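Local coordinates for protein glucosamine--fructose-6-phosphate aminotransferase [isomerizing] (Francisella tularensis subsp. tularensis, PDB 3TBF) that probably makes glucosamine 6-phosphate from fructose 6-phosphate, with glutamine as nitrogen donor, the chain here being its C-terminal domain, at residues Y13-I18 against L344-Y349; E216-S221 against S348-I353; I252-A257 against K355-D360; M277-V282 against G304-F309. All coordinates share one frame; numbering follows the deposited sequence.

Contact 1 of 4, residues Y13-I18 against L344-Y349; sequences YMLKEI and LQLLSY
Two donors grip Gln345 O, against which the tip of Met14 packs: Ser348 OG gives it a hydrogen bond of 3.0 Å, with the hydroxyl tilted 27° from the carbonyl plane, and Tyr349 N supplies the regular helical bond. Met14, present as selenomethionine, leaves its helix with CG anti to the backbone N and runs extended from there, so that its methyl CE ends 3.6 Å from Ser348 OG while SE stands at the edge of the Tyr349 ring, near the ring plane. One face of that ring takes Leu15, whose side chain crosses it at about a right angle. Leu15 CD1 lies 4.3 Å from the Tyr349 ring centroid and 16° off the normal, a CH-pi contact displaced toward the rim, and Leu15 CD2 reaches Tyr349 OH at 3.9 Å. The phenol itself is hydrogen-bonded to His12. One turn further on, Ile18 CD1 rests on Gln345 CB and Ile18 CG2 meets Leu346 CD2, both at 3.9 Å; the Gln345 amide oxygen is held by Gln21. The segment axes run 168° apart in direction and 10.8 Å from each other. This is an antiparallel helix pair, in which the short N-terminal helix 13-19 lies beside helix 335-355, the last helix of the chain.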
loop_
_atom_site.group_PDB
_atom_site.type_symbol
_atom_site.label_atom_id
_atom_site.label_comp_id
_atom_site.label_asym_id
_atom_site.label_seq_id
_atom_site.Cartn_x
_atom_site.Cartn_y
_atom_site.Cartn_z
ATOM N N TYR A 13 -13.924 9.971 -26.034
ATOM C CA TYR A 13 -14.267 10.743 -24.855
ATOM C C TYR A 13 -13.116 10.829 -23.875
ATOM O O TYR A 13 -12.888 11.873 -23.250
ATOM C CB TYR A 13 -15.473 10.175 -24.117
ATOM C CG TYR A 13 -16.766 10.337 -24.828
ATOM C CD1 TYR A 13 -17.547 11.479 -24.661
ATOM C CD2 TYR A 13 -17.223 9.339 -25.671
ATOM C CE1 TYR A 13 -18.769 11.620 -25.348
ATOM C CE2 TYR A 13 -18.417 9.460 -26.360
ATOM C CZ TYR A 13 -19.194 10.578 -26.193
ATOM O OH TYR A 13 -20.388 10.622 -26.891
HETATM N N MSE A 14 -12.384 9.745 -23.720
HETATM C CA MSE A 14 -11.265 9.768 -22.774
HETATM C C MSE A 14 -10.298 10.903 -23.122
HETATM O O MSE A 14 -9.786 11.554 -22.244
HETATM C CB MSE A 14 -10.495 8.461 -22.739
HETATM C CG MSE A 14 -9.505 8.512 -21.638
HETATM SE SE MSE A 14 -8.568 6.882 -21.356
HETATM C CE MSE A 14 -7.125 7.476 -20.032
ATOM N N LEU A 15 -10.057 11.128 -24.400
ATOM C CA LEU A 15 -9.099 12.140 -24.808
ATOM C C LEU A 15 -9.680 13.524 -24.596
ATOM O O LEU A 15 -9.001 14.420 -24.176
ATOM C CB LEU A 15 -8.695 11.948 -26.268
ATOM C CG LEU A 15 -7.554 12.799 -26.768
ATOM C CD1 LEU A 15 -6.330 12.534 -25.938
ATOM C CD2 LEU A 15 -7.308 12.522 -28.280
ATOM N N LYS A 16 -10.954 13.675 -24.828
ATOM C CA LYS A 16 -11.607 14.954 -24.488
ATOM C C LYS A 16 -11.448 15.295 -23.001
ATOM O O LYS A 16 -11.228 16.453 -22.642
ATOM C CB LYS A 16 -13.095 14.897 -24.784
ATOM C CG LYS A 16 -13.842 16.102 -24.224
ATOM C CD LYS A 16 -15.278 16.064 -24.573
ATOM C CE LYS A 16 -16.114 15.389 -23.522
ATOM N NZ LYS A 16 -16.764 16.467 -22.697
ATOM N N GLU A 17 -11.560 14.274 -22.147
ATOM C CA GLU A 17 -11.569 14.498 -20.725
ATOM C C GLU A 17 -10.199 14.832 -20.245
ATOM O O GLU A 17 -10.037 15.632 -19.342
ATOM C CB GLU A 17 -12.178 13.320 -19.988
ATOM C CG GLU A 17 -13.727 13.372 -20.061
ATOM C CD GLU A 17 -14.426 11.993 -20.088
ATOM O OE1 GLU A 17 -13.910 11.034 -19.461
ATOM O OE2 GLU A 17 -15.507 11.880 -20.730
ATOM N N ILE A 18 -9.192 14.250 -20.854
ATOM C CA ILE A 18 -7.848 14.603 -20.490
ATOM C C ILE A 18 -7.640 16.058 -20.850
ATOM O O ILE A 18 -7.035 16.794 -20.080
ATOM C CB ILE A 18 -6.850 13.751 -21.220
ATOM C CG1 ILE A 18 -6.856 12.348 -20.641
ATOM C CG2 ILE A 18 -5.512 14.323 -21.089
ATOM C CD1 ILE A 18 -6.089 11.354 -21.456
ATOM N N LEU A 344 1.070 10.645 -17.809
ATOM C CA LEU A 344 0.817 9.282 -17.520
ATOM C C LEU A 344 -0.566 8.942 -18.059
ATOM O O LEU A 344 -0.810 7.832 -18.533
ATOM C CB LEU A 344 0.948 9.060 -16.027
ATOM C CG LEU A 344 2.295 9.435 -15.373
ATOM C CD1 LEU A 344 2.357 8.982 -13.888
ATOM C CD2 LEU A 344 3.462 8.825 -16.151
ATOM N N GLN A 345 -1.489 9.892 -18.044
ATOM C CA GLN A 345 -2.822 9.599 -18.597
ATOM C C GLN A 345 -2.687 9.465 -20.085
ATOM O O GLN A 345 -3.305 8.595 -20.667
ATOM C CB GLN A 345 -3.839 10.677 -18.305
ATOM C CG GLN A 345 -3.997 10.997 -16.880
ATOM C CD GLN A 345 -4.748 12.285 -16.653
ATOM O OE1 GLN A 345 -4.594 13.274 -17.389
ATOM N NE2 GLN A 345 -5.606 12.272 -15.637
ATOM N N LEU A 346 -1.893 10.336 -20.704
ATOM C CA LEU A 346 -1.722 10.306 -22.153
ATOM C C LEU A 346 -1.023 9.019 -22.595
ATOM O O LEU A 346 -1.354 8.423 -23.619
ATOM C CB LEU A 346 -0.955 11.522 -22.622
ATOM C CG LEU A 346 -1.713 12.866 -22.650
ATOM C CD1 LEU A 346 -0.825 14.055 -23.103
ATOM C CD2 LEU A 346 -2.889 12.822 -23.558
ATOM N N LEU A 347 -0.106 8.554 -21.782
ATOM C CA LEU A 347 0.599 7.346 -22.066
ATOM C C LEU A 347 -0.368 6.225 -22.110
ATOM O O LEU A 347 -0.307 5.371 -23.002
ATOM C CB LEU A 347 1.638 7.070 -20.999
ATOM C CG LEU A 347 2.543 5.827 -21.271
ATOM C CD1 LEU A 347 3.264 5.883 -22.637
ATOM C CD2 LEU A 347 3.541 5.595 -20.137
ATOM N N SER A 348 -1.258 6.188 -21.141
ATOM C CA SER A 348 -2.143 5.061 -21.057
ATOM C C SER A 348 -3.157 5.117 -22.176
ATOM O O SER A 348 -3.553 4.078 -22.688
ATOM C CB SER A 348 -2.846 4.955 -19.685
ATOM O OG SER A 348 -3.924 5.888 -19.626
ATOM N N TYR A 349 -3.556 6.319 -22.569
ATOM C CA TYR A 349 -4.436 6.464 -23.719
ATOM C C TYR A 349 -3.800 5.932 -24.983
ATOM O O TYR A 349 -4.358 5.078 -25.643
ATOM C CB TYR A 349 -4.858 7.913 -23.921
ATOM C CG TYR A 349 -5.611 8.117 -25.217
ATOM C CD1 TYR A 349 -6.977 7.809 -25.324
ATOM C CD2 TYR A 349 -4.948 8.611 -26.360
ATOM C CE1 TYR A 349 -7.674 7.999 -26.533
ATOM C CE2 TYR A 349 -5.629 8.786 -27.569
ATOM C CZ TYR A 349 -6.993 8.475 -27.651
ATOM O OH TYR A 349 -7.627 8.648 -28.847
#

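Contact 2 of 4, residues E216-S221 against S348-I353; sequences EIDQIS and SYHVAI
The helices carrying Asp218 and His350 run in roughly the same direction, their segment axes 8.7 Å apart at closest approach and crossing at -43°. Asp218 and His350 form the centre of the contact. With CG anti to its backbone N (chi1 -165°), Asp218 lays its carboxylate over a face of the imidazole, the two planes only 11° apart. Asp218 CG comes within 3.6 Å of His350 ND1, and Asp218 CB sits 3.8 Å from the His350 ring centroid as a CH-pi contact, so the aspartate stacks on the ring instead of meeting it in a hydrogen bond. Tyr349 CD2 occupies the opposite face, and His350 NE2 is hydrogen-bonded to Asp214 OD1, which together fix the rotation of the ring; two carboxylates this near might favour its protonated form. At the CB end of the ring, Ser221 OG touches His350 CB at 3.5 Å while bonding back to Asp218 O in its own helix (2.7 Å). Ser221 CB packs on Val351 CG2 at 3.7 Å. Ile217 adds CG2 near His350 CD2, then continues between strand 324-328, through Leu326, and helix 335-355, through Leu346 and Leu347, while Val351 turns toward Ser253 of helix 238-253.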
loop_
_atom_site.group_PDB
_atom_site.type_symbol
_atom_site.label_atom_id
_atom_site.label_comp_id
_atom_site.label_asym_id
_atom_site.label_seq_id
_atom_site.Cartn_x
_atom_site.Cartn_y
_atom_site.Cartn_z
ATOM N N GLU A 216 4.628 13.583 -28.738
ATOM C CA GLU A 216 5.796 12.766 -28.365
ATOM C C GLU A 216 5.401 11.479 -27.615
ATOM O O GLU A 216 6.039 10.424 -27.808
ATOM C CB GLU A 216 6.746 13.547 -27.470
ATOM C CG GLU A 216 7.904 14.199 -28.211
ATOM C CD GLU A 216 8.232 15.622 -27.782
ATOM O OE1 GLU A 216 7.506 16.274 -26.970
ATOM O OE2 GLU A 216 9.252 16.108 -28.319
ATOM N N ILE A 217 4.367 11.558 -26.771
ATOM C CA ILE A 217 3.932 10.357 -26.050
ATOM C C ILE A 217 3.307 9.352 -27.003
ATOM O O ILE A 217 3.524 8.133 -26.849
ATOM C CB ILE A 217 3.013 10.659 -24.882
ATOM C CG1 ILE A 217 3.800 11.396 -23.794
ATOM C CG2 ILE A 217 2.433 9.399 -24.331
ATOM C CD1 ILE A 217 2.929 12.228 -22.905
ATOM N N ASP A 218 2.618 9.846 -28.025
ATOM C CA ASP A 218 2.130 8.981 -29.081
ATOM C C ASP A 218 3.266 8.207 -29.729
ATOM O O ASP A 218 3.204 6.999 -29.788
ATOM C CB ASP A 218 1.362 9.775 -30.141
ATOM C CG ASP A 218 0.547 8.879 -31.052
ATOM O OD1 ASP A 218 0.639 7.653 -30.908
ATOM O OD2 ASP A 218 -0.198 9.402 -31.905
ATOM N N GLN A 219 4.313 8.893 -30.177
ATOM C CA GLN A 219 5.488 8.241 -30.759
ATOM C C GLN A 219 6.106 7.176 -29.840
ATOM O O GLN A 219 6.375 6.092 -30.283
ATOM C CB GLN A 219 6.577 9.253 -31.068
ATOM C CG GLN A 219 6.283 10.229 -32.201
ATOM C CD GLN A 219 7.251 11.465 -32.174
ATOM O OE1 GLN A 219 8.363 11.386 -31.611
ATOM N NE2 GLN A 219 6.819 12.597 -32.776
ATOM N N ILE A 220 6.339 7.515 -28.577
ATOM C CA ILE A 220 6.874 6.606 -27.552
ATOM C C ILE A 220 6.032 5.328 -27.337
ATOM O O ILE A 220 6.533 4.215 -27.184
ATOM C CB ILE A 220 6.868 7.323 -26.202
ATOM C CG1 ILE A 220 7.981 8.350 -26.107
ATOM C CG2 ILE A 220 7.032 6.359 -25.069
ATOM C CD1 ILE A 220 7.976 9.020 -24.713
ATOM N N SER A 221 4.730 5.505 -27.310
ATOM C CA SER A 221 3.834 4.423 -27.011
ATOM C C SER A 221 3.974 3.183 -27.929
ATOM O O SER A 221 3.539 2.085 -27.529
ATOM C CB SER A 221 2.399 4.942 -27.037
ATOM O OG SER A 221 1.944 5.097 -28.356
ATOM N N SER A 348 -1.258 6.188 -21.141
ATOM C CA SER A 348 -2.143 5.061 -21.057
ATOM C C SER A 348 -3.157 5.117 -22.176
ATOM O O SER A 348 -3.553 4.078 -22.688
ATOM C CB SER A 348 -2.846 4.955 -19.685
ATOM O OG SER A 348 -3.924 5.888 -19.626
ATOM N N TYR A 349 -3.556 6.319 -22.569
ATOM C CA TYR A 349 -4.436 6.464 -23.719
ATOM C C TYR A 349 -3.800 5.932 -24.983
ATOM O O TYR A 349 -4.358 5.078 -25.643
ATOM C CB TYR A 349 -4.858 7.913 -23.921
ATOM C CG TYR A 349 -5.611 8.117 -25.217
ATOM C CD1 TYR A 349 -6.977 7.809 -25.324
ATOM C CD2 TYR A 349 -4.948 8.611 -26.360
ATOM C CE1 TYR A 349 -7.674 7.999 -26.533
ATOM C CE2 TYR A 349 -5.629 8.786 -27.569
ATOM C CZ TYR A 349 -6.993 8.475 -27.651
ATOM O OH TYR A 349 -7.627 8.648 -28.847
ATOM N N HIS A 350 -2.631 6.415 -25.329
ATOM C CA HIS A 350 -2.007 5.943 -26.553
ATOM C C HIS A 350 -1.615 4.461 -26.578
ATOM O O HIS A 350 -1.701 3.830 -27.630
ATOM C CB HIS A 350 -0.802 6.778 -26.861
ATOM C CG HIS A 350 -1.155 8.168 -27.255
ATOM N ND1 HIS A 350 -1.892 8.456 -28.383
ATOM C CD2 HIS A 350 -0.894 9.351 -26.662
ATOM C CE1 HIS A 350 -2.040 9.766 -28.484
ATOM N NE2 HIS A 350 -1.438 10.332 -27.453
ATOM N N VAL A 351 -1.211 3.889 -25.433
ATOM C CA VAL A 351 -0.823 2.503 -25.419
ATOM C C VAL A 351 -2.071 1.666 -25.605
ATOM O O VAL A 351 -2.035 0.626 -26.262
ATOM C CB VAL A 351 -0.080 2.179 -24.157
ATOM C CG1 VAL A 351 0.079 0.661 -23.951
ATOM C CG2 VAL A 351 1.233 2.910 -24.201
ATOM N N ALA A 352 -3.195 2.171 -25.105
ATOM C CA ALA A 352 -4.483 1.503 -25.299
ATOM C C ALA A 352 -4.846 1.461 -26.758
ATOM O O ALA A 352 -5.298 0.427 -27.254
ATOM C CB ALA A 352 -5.584 2.187 -24.518
ATOM N N ILE A 353 -4.630 2.557 -27.458
ATOM C CA ILE A 353 -4.906 2.565 -28.894
ATOM C C ILE A 353 -4.006 1.571 -29.652
ATOM O O ILE A 353 -4.493 0.748 -30.422
ATOM C CB ILE A 353 -4.750 3.939 -29.511
ATOM C CG1 ILE A 353 -5.723 4.918 -28.849
ATOM C CG2 ILE A 353 -5.008 3.881 -31.035
ATOM C CD1 ILE A 353 -7.127 4.561 -28.993
#

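Contact 3 of 4, residues I252-A257 against K355-D360; sequences ISYIHA and KGTDVD
The polar link between the chain segments is the hydroxyl of Thr357, which is placed to donate to Ile252 O, the carbonyl of the turn that ends helix 238-253. The modelled separation, 2.5 Å from Thr357 OG1 to Ile252 O, is too short to be taken literally, and the exact geometry of this pair is doubtful. Thr357 OG1 lies between its own backbone N and carbonyl carbon (chi1 41°), which turns it to Ile252, and it has a second, weak bond to Ala352 O. Within 252-257, Ser253 OG accepts from Ile255 N at 3.2 Å with an N-H...O angle of 163°, forming an ST turn; the same hydroxyl is also bonded to Leu249 O. Two helix ends are therefore joined here: Tyr254 leaves helix 238-253 with positive phi, and Gly356 closes helix 335-355 in a Schellman motif. The apolar contacts lie around these ends. Thr357 CG2 comes to 3.3 Å from Tyr254 CE2, approaching the ring obliquely as the two side chains slide past each other in opposite directions. The aliphatic part of Lys355 crosses Ile255 at about a right angle, with CE 3.8 Å from Ile255 CG1, and its NZ continues to the carbonyls of Lys227 and Ser225. Ile252 CD1 meets Val359 CG1 more distantly, at 4.3 Å. Beyond the turn, His256 stacks on His256 of the second subunit and hydrogen-bonds Glu258 of that subunit, bringing this corner to the dimer interface.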
loop_
_atom_site.group_PDB
_atom_site.type_symbol
_atom_site.label_atom_id
_atom_site.label_comp_id
_atom_site.label_asym_id
_atom_site.label_seq_id
_atom_site.Cartn_x
_atom_site.Cartn_y
_atom_site.Cartn_z
ATOM N N ILE A 252 -6.760 0.094 -18.870
ATOM C CA ILE A 252 -7.189 0.213 -20.259
ATOM C C ILE A 252 -6.307 -0.408 -21.335
ATOM O O ILE A 252 -6.796 -0.638 -22.446
ATOM C CB ILE A 252 -7.492 1.674 -20.637
ATOM C CG1 ILE A 252 -6.204 2.468 -20.880
ATOM C CG2 ILE A 252 -8.385 2.330 -19.573
ATOM C CD1 ILE A 252 -6.480 4.002 -21.036
ATOM N N SER A 253 -5.037 -0.672 -21.047
ATOM C CA SER A 253 -4.198 -1.451 -21.982
ATOM C C SER A 253 -4.061 -2.909 -21.598
ATOM O O SER A 253 -3.598 -3.717 -22.383
ATOM C CB SER A 253 -2.804 -0.851 -22.113
ATOM O OG SER A 253 -1.931 -1.232 -21.087
ATOM N N TYR A 254 -4.451 -3.229 -20.379
ATOM C CA TYR A 254 -4.298 -4.559 -19.830
ATOM C C TYR A 254 -2.873 -5.043 -19.696
ATOM O O TYR A 254 -2.691 -6.158 -19.383
ATOM C CB TYR A 254 -5.095 -5.606 -20.615
ATOM C CG TYR A 254 -6.524 -5.219 -20.869
ATOM C CD1 TYR A 254 -7.244 -4.491 -19.924
ATOM C CD2 TYR A 254 -7.161 -5.581 -22.056
ATOM C CE1 TYR A 254 -8.547 -4.119 -20.160
ATOM C CE2 TYR A 254 -8.478 -5.227 -22.293
ATOM C CZ TYR A 254 -9.164 -4.483 -21.340
ATOM O OH TYR A 254 -10.484 -4.119 -21.539
ATOM N N ILE A 255 -1.883 -4.186 -19.880
ATOM C CA ILE A 255 -0.528 -4.469 -19.458
ATOM C C ILE A 255 -0.452 -4.633 -17.939
ATOM O O ILE A 255 -1.082 -3.890 -17.193
ATOM C CB ILE A 255 0.421 -3.367 -19.857
ATOM C CG1 ILE A 255 0.549 -3.305 -21.373
ATOM C CG2 ILE A 255 1.771 -3.623 -19.309
ATOM C CD1 ILE A 255 1.411 -2.113 -21.879
ATOM N N HIS A 256 0.371 -5.577 -17.484
ATOM C CA HIS A 256 0.585 -5.756 -16.060
ATOM C C HIS A 256 1.502 -4.660 -15.538
ATOM O O HIS A 256 2.712 -4.852 -15.393
ATOM C CB HIS A 256 1.153 -7.148 -15.730
ATOM C CG HIS A 256 1.096 -7.497 -14.270
ATOM N ND1 HIS A 256 1.560 -8.692 -13.773
ATOM C CD2 HIS A 256 0.624 -6.808 -13.202
ATOM C CE1 HIS A 256 1.370 -8.722 -12.466
ATOM N NE2 HIS A 256 0.831 -7.583 -12.091
ATOM N N ALA A 257 0.912 -3.526 -15.197
ATOM C CA ALA A 257 1.666 -2.382 -14.772
ATOM C C ALA A 257 1.619 -2.400 -13.291
ATOM O O ALA A 257 0.570 -2.627 -12.743
ATOM C CB ALA A 257 1.019 -1.115 -15.287
ATOM N N LYS A 355 -2.697 -1.120 -28.485
ATOM C CA LYS A 355 -3.174 -2.482 -28.192
ATOM C C LYS A 355 -4.581 -2.723 -28.738
ATOM O O LYS A 355 -5.053 -3.842 -28.710
ATOM C CB LYS A 355 -3.193 -2.745 -26.683
ATOM C CG LYS A 355 -1.810 -2.679 -25.966
ATOM C CD LYS A 355 -1.238 -4.053 -25.775
ATOM C CE LYS A 355 0.108 -4.023 -25.090
ATOM N NZ LYS A 355 0.793 -5.352 -25.155
ATOM N N GLY A 356 -5.268 -1.676 -29.204
ATOM C CA GLY A 356 -6.614 -1.847 -29.757
ATOM C C GLY A 356 -7.691 -2.063 -28.711
ATOM O O GLY A 356 -8.752 -2.601 -29.012
ATOM N N THR A 357 -7.412 -1.655 -27.477
ATOM C CA THR A 357 -8.369 -1.839 -26.380
ATOM C C THR A 357 -9.265 -0.622 -26.273
ATOM O O THR A 357 -9.050 0.377 -26.950
ATOM C CB THR A 357 -7.699 -2.185 -25.010
ATOM O OG1 THR A 357 -6.515 -1.404 -24.808
ATOM C CG2 THR A 357 -7.362 -3.690 -24.932
ATOM N N ASP A 358 -10.314 -0.752 -25.477
ATOM C CA ASP A 358 -11.404 0.231 -25.460
ATOM C C ASP A 358 -10.956 1.354 -24.562
ATOM O O ASP A 358 -10.421 1.111 -23.470
ATOM C CB ASP A 358 -12.714 -0.371 -24.890
ATOM C CG ASP A 358 -13.498 -1.186 -25.927
ATOM O OD1 ASP A 358 -13.414 -0.868 -27.144
ATOM O OD2 ASP A 358 -14.202 -2.148 -25.515
ATOM N N VAL A 359 -11.137 2.589 -24.992
ATOM C CA VAL A 359 -10.827 3.657 -24.067
ATOM C C VAL A 359 -12.094 4.229 -23.478
ATOM O O VAL A 359 -12.091 4.710 -22.377
ATOM C CB VAL A 359 -9.882 4.701 -24.670
ATOM C CG1 VAL A 359 -8.501 4.078 -24.790
ATOM C CG2 VAL A 359 -10.406 5.201 -26.007
ATOM N N ASP A 360 -13.190 4.154 -24.201
ATOM C CA ASP A 360 -14.421 4.719 -23.705
ATOM C C ASP A 360 -15.317 3.620 -23.111
ATOM O O ASP A 360 -15.155 2.435 -23.415
ATOM C CB ASP A 360 -15.127 5.465 -24.837
ATOM C CG ASP A 360 -14.436 6.799 -25.201
ATOM O OD1 ASP A 360 -13.671 7.373 -24.365
ATOM O OD2 ASP A 360 -14.690 7.270 -26.343
#

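Contact 4 of 4, residues M277-V282 against G304-F309; sequences MPIVAV and GKLILF
Ile279 and Ile307 lie at the middle of a parallel strand pair, the two strands of a beta-alpha-beta unit connected by helix 289-301, inside the five-stranded sheet of an SIS domain. The segment axes are 4.7 Å apart with a -23° twist. Five backbone hydrogen bonds of 2.8 to 3.0 Å join Met277, Ile279 and Ala281 with Lys305, Ile307 and Phe309, and Ile279 serves both ways: its N gives to Lys305 O at 174°, while its O receives Ile307 N at 2.8 Å. Packing is close on both faces here. Ala281 CB touches Leu308 CD2 at 3.7 Å on the face under helix 289-301, and on the face under helix 335-355 the Val280 and Phe309 side chains lie among Leu344 and its neighbours. The side chains are looser at Pro278 and Lys305, although the backbone stays bonded there: the Pro278 ring comes no nearer to the other segment than 4.5 Å. Lys305, partly exposed, bends at chi2 and beyond, leads away from the pair, and makes a cation-pi contact with Tyr223. Toward the other end of the pair, Val280 CG1, anti to its backbone N (chi1 -180°), meets the edge of the Phe309 ring near its plane, 3.9 Å from CE2.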
loop_
_atom_site.group_PDB
_atom_site.type_symbol
_atom_site.label_atom_id
_atom_site.label_comp_id
_atom_site.label_asym_id
_atom_site.label_seq_id
_atom_site.Cartn_x
_atom_site.Cartn_y
_atom_site.Cartn_z
HETATM N N MSE A 277 11.881 -4.855 -20.177
HETATM C CA MSE A 277 10.990 -4.221 -19.216
HETATM C C MSE A 277 11.018 -2.694 -19.282
HETATM O O MSE A 277 12.056 -2.083 -19.062
HETATM C CB MSE A 277 11.396 -4.664 -17.819
HETATM C CG MSE A 277 10.738 -3.920 -16.693
HETATM SE SE MSE A 277 8.900 -4.496 -16.567
HETATM C CE MSE A 277 9.205 -6.442 -16.277
ATOM N N PRO A 278 9.864 -2.072 -19.577
ATOM C CA PRO A 278 9.690 -0.630 -19.500
ATOM C C PRO A 278 9.584 -0.134 -18.078
ATOM O O PRO A 278 8.857 -0.720 -17.283
ATOM C CB PRO A 278 8.370 -0.388 -20.203
ATOM C CG PRO A 278 8.055 -1.591 -20.907
ATOM C CD PRO A 278 8.690 -2.720 -20.168
ATOM N N ILE A 279 10.343 0.905 -17.760
ATOM C CA ILE A 279 10.313 1.550 -16.471
ATOM C C ILE A 279 9.859 3.003 -16.679
ATOM O O ILE A 279 10.520 3.792 -17.326
ATOM C CB ILE A 279 11.688 1.501 -15.775
ATOM C CG1 ILE A 279 11.979 0.104 -15.241
ATOM C CG2 ILE A 279 11.721 2.389 -14.544
ATOM C CD1 ILE A 279 12.170 -0.931 -16.292
ATOM N N VAL A 280 8.689 3.347 -16.164
ATOM C CA VAL A 280 8.186 4.708 -16.313
ATOM C C VAL A 280 8.347 5.426 -14.975
ATOM O O VAL A 280 7.912 4.930 -13.923
ATOM C CB VAL A 280 6.740 4.731 -16.725
ATOM C CG1 VAL A 280 6.316 6.141 -16.854
ATOM C CG2 VAL A 280 6.520 3.984 -18.047
ATOM N N ALA A 281 9.025 6.549 -14.979
ATOM C CA ALA A 281 9.267 7.227 -13.732
ATOM C C ALA A 281 9.042 8.717 -13.873
ATOM O O ALA A 281 9.202 9.310 -14.939
ATOM C CB ALA A 281 10.709 6.927 -13.206
ATOM N N VAL A 282 8.730 9.312 -12.746
ATOM C CA VAL A 282 8.455 10.710 -12.606
ATOM C C VAL A 282 9.594 11.246 -11.746
ATOM O O VAL A 282 9.821 10.774 -10.645
ATOM C CB VAL A 282 7.101 10.891 -11.895
ATOM C CG1 VAL A 282 6.938 12.304 -11.354
ATOM C CG2 VAL A 282 5.884 10.494 -12.866
ATOM N N GLY A 304 16.847 -2.121 -17.713
ATOM C CA GLY A 304 15.504 -1.538 -17.814
ATOM C C GLY A 304 15.472 -0.444 -18.850
ATOM O O GLY A 304 16.436 0.309 -18.998
ATOM N N LYS A 305 14.373 -0.364 -19.587
ATOM C CA LYS A 305 14.179 0.716 -20.533
ATOM C C LYS A 305 13.474 1.914 -19.837
ATOM O O LYS A 305 12.261 1.900 -19.593
ATOM C CB LYS A 305 13.414 0.207 -21.748
ATOM C CG LYS A 305 13.195 1.243 -22.850
ATOM C CD LYS A 305 14.491 1.973 -23.214
ATOM C CE LYS A 305 14.639 2.181 -24.730
ATOM N NZ LYS A 305 13.652 3.160 -25.235
ATOM N N LEU A 306 14.269 2.938 -19.526
ATOM C CA LEU A 306 13.849 4.073 -18.735
ATOM C C LEU A 306 13.128 5.065 -19.636
ATOM O O LEU A 306 13.680 5.485 -20.678
ATOM C CB LEU A 306 15.052 4.790 -18.075
ATOM C CG LEU A 306 15.594 4.313 -16.711
ATOM C CD1 LEU A 306 15.651 2.786 -16.668
ATOM C CD2 LEU A 306 16.994 4.904 -16.367
ATOM N N ILE A 307 11.887 5.383 -19.224
ATOM C CA ILE A 307 11.023 6.388 -19.842
ATOM C C ILE A 307 10.685 7.374 -18.757
ATOM O O ILE A 307 9.942 7.041 -17.802
ATOM C CB ILE A 307 9.752 5.741 -20.351
ATOM C CG1 ILE A 307 10.103 4.741 -21.458
ATOM C CG2 ILE A 307 8.829 6.755 -20.854
ATOM C CD1 ILE A 307 8.986 3.817 -21.777
ATOM N N LEU A 308 11.264 8.570 -18.865
ATOM C CA LEU A 308 11.266 9.488 -17.747
ATOM C C LEU A 308 10.576 10.772 -18.058
ATOM O O LEU A 308 10.840 11.379 -19.069
ATOM C CB LEU A 308 12.676 9.787 -17.305
ATOM C CG LEU A 308 13.613 8.599 -17.054
ATOM C CD1 LEU A 308 14.971 9.159 -16.789
ATOM C CD2 LEU A 308 13.144 7.685 -15.917
ATOM N N PHE A 309 9.693 11.178 -17.155
ATOM C CA PHE A 309 9.068 12.441 -17.188
ATOM C C PHE A 309 9.640 13.268 -16.074
ATOM O O PHE A 309 9.531 12.968 -14.896
ATOM C CB PHE A 309 7.582 12.274 -16.999
ATOM C CG PHE A 309 6.931 11.478 -18.076
ATOM C CD1 PHE A 309 6.789 11.983 -19.346
ATOM C CD2 PHE A 309 6.468 10.231 -17.822
ATOM C CE1 PHE A 309 6.192 11.243 -20.353
ATOM C CE2 PHE A 309 5.858 9.497 -18.827
ATOM C CZ PHE A 309 5.742 10.024 -20.104
#

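How the contacts relate
Contacts 1, 2 and 4 are buried, whereas contact 3 is only partly so and reaches the second subunit. Helix 335-355 serves contacts 1 and 2, which share Ser348 and Tyr349, and contact 3 takes up the chain at its C-terminal end. Asp360 of contact 3 receives Met14 N of contact 1, OD1 to N 2.8 Å, tying the N-terminal helix to the last loop. Contact 4 meets the same long helix from the sheet side, where Leu344 CD2 is 3.7 Å from Phe309 CE2. The chemistry follows the setting: backbone bonds in the sheet, apolar and stacked side chains between helices, and a hydroxyl-to-carbonyl bond at the helix ends.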